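Local coordinates for protein alpha-glucosidase ([Eubacterium] rectale, PDB 6PNR) that probably hydrolyses the alpha-glycosidic bond of sulfoquinovosides such as those derived from sulfolipids, as a sulfoquinovosidase of glycoside hydrolase family 31, at residues C213-T216 with Y217-L221. Residues are numbered along the deposited sequence; the frame is centred on the assembly and turned at random.
Sequences CADT and YLKLL
Y217 opens helix 217-228 directly after T216, and its CB lies 3.7 Å from T216 C while the ring turns off to meet F577 edge-to-face. The backbone N of Y217 is taken by the carboxylate of E581, so a side chain from elsewhere in the chain shares in satisfying this first turn. L218 adds little, its CB grazing T216 OG1 from 4.0 Å. At K219 the principle of helix capping is plainly worked out: T216 is the N-cap, and its OG1 accepts from K219 N at 3.1 Å with an N-H...O angle of 160°. The threonine can do this because OG1 sits between its own backbone N and carbonyl carbon (chi1 65°), which swings the hydroxyl over the start of the helix. A valine here would probably leave K219 N without its side-chain acceptor and the first turn less firmly closed. K219 also crosses the threonine with its aliphatic part, CG lying 3.4 Å from OG1. Its extended chain then runs alongside D215 in the same direction, and NZ ends 4.1 Å from D215 OD2, too far for a salt bridge, though the opposite charges may still attract weakly. L220 N donates to T216 O over 2.8 Å, the first i to i+4 bond of the helix. A214 packs beside it, its CB lying 3.5 Å from L220 N and 3.8 Å from L220 CD1. L220 also touches V173 of strand 168-174, which belongs to the same antiparallel sheet as strand 208-213, from which the chain has just emerged.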
# COMPACT_ATOMS: atom_id res chain seq x y z
N CYS A 213 22.70 8.79 -28.48
CA CYS A 213 21.96 10.01 -28.80
C CYS A 213 21.66 10.09 -30.29
O CYS A 213 22.16 9.32 -31.11
CB CYS A 213 22.73 11.26 -28.32
SG CYS A 213 24.24 11.69 -29.30
N ALA A 214 20.81 11.05 -30.65
CA ALA A 214 20.45 11.24 -32.04
C ALA A 214 19.79 12.60 -32.19
O ALA A 214 19.27 13.18 -31.23
CB ALA A 214 19.53 10.13 -32.56
N ASP A 215 19.81 13.10 -33.43
CA ASP A 215 19.31 14.43 -33.75
C ASP A 215 17.78 14.51 -33.71
O ASP A 215 17.22 15.58 -33.44
CB ASP A 215 19.83 14.83 -35.14
CG ASP A 215 19.38 16.21 -35.57
OD1 ASP A 215 19.24 17.09 -34.70
OD2 ASP A 215 19.16 16.41 -36.79
N THR A 216 17.10 13.41 -34.01
CA THR A 216 15.64 13.36 -34.07
C THR A 216 15.14 12.08 -33.40
O THR A 216 15.88 11.10 -33.27
CB THR A 216 15.13 13.41 -35.51
OG1 THR A 216 15.54 12.23 -36.21
CG2 THR A 216 15.67 14.64 -36.25
N TYR A 217 13.86 12.09 -33.00
CA TYR A 217 13.30 10.88 -32.41
C TYR A 217 13.22 9.75 -33.43
O TYR A 217 13.36 8.58 -33.07
CB TYR A 217 11.93 11.16 -31.79
CG TYR A 217 12.05 11.97 -30.54
CD1 TYR A 217 12.60 11.40 -29.39
CD2 TYR A 217 11.69 13.31 -30.52
CE1 TYR A 217 12.77 12.14 -28.25
CE2 TYR A 217 11.85 14.06 -29.37
CZ TYR A 217 12.39 13.47 -28.24
OH TYR A 217 12.56 14.20 -27.09
N LEU A 218 12.97 10.09 -34.70
CA LEU A 218 12.99 9.07 -35.75
C LEU A 218 14.35 8.40 -35.82
O LEU A 218 14.43 7.17 -35.90
CB LEU A 218 12.63 9.70 -37.10
CG LEU A 218 11.19 10.15 -37.27
CD1 LEU A 218 11.04 11.02 -38.51
CD2 LEU A 218 10.26 8.95 -37.36
N LYS A 219 15.43 9.18 -35.77
CA LYS A 219 16.76 8.58 -35.81
C LYS A 219 17.10 7.86 -34.51
O LYS A 219 17.81 6.85 -34.52
CB LYS A 219 17.83 9.64 -36.11
CG LYS A 219 17.82 10.13 -37.57
CD LYS A 219 18.86 11.22 -37.81
CE LYS A 219 18.65 11.94 -39.14
NZ LYS A 219 19.52 13.15 -39.25
N LEU A 220 16.60 8.37 -33.38
CA LEU A 220 16.77 7.63 -32.14
C LEU A 220 16.15 6.24 -32.23
O LEU A 220 16.74 5.25 -31.78
CB LEU A 220 16.17 8.41 -30.98
CG LEU A 220 16.70 7.98 -29.62
CD1 LEU A 220 18.19 8.26 -29.52
CD2 LEU A 220 15.95 8.72 -28.55
N LEU A 221 14.95 6.13 -32.81
CA LEU A 221 14.33 4.82 -32.95
C LEU A 221 15.10 3.94 -33.92
O LEU A 221 15.16 2.72 -33.73
CB LEU A 221 12.87 4.96 -33.40
CG LEU A 221 11.81 4.90 -32.29
CD1 LEU A 221 11.84 3.52 -31.63
CD2 LEU A 221 12.02 5.99 -31.27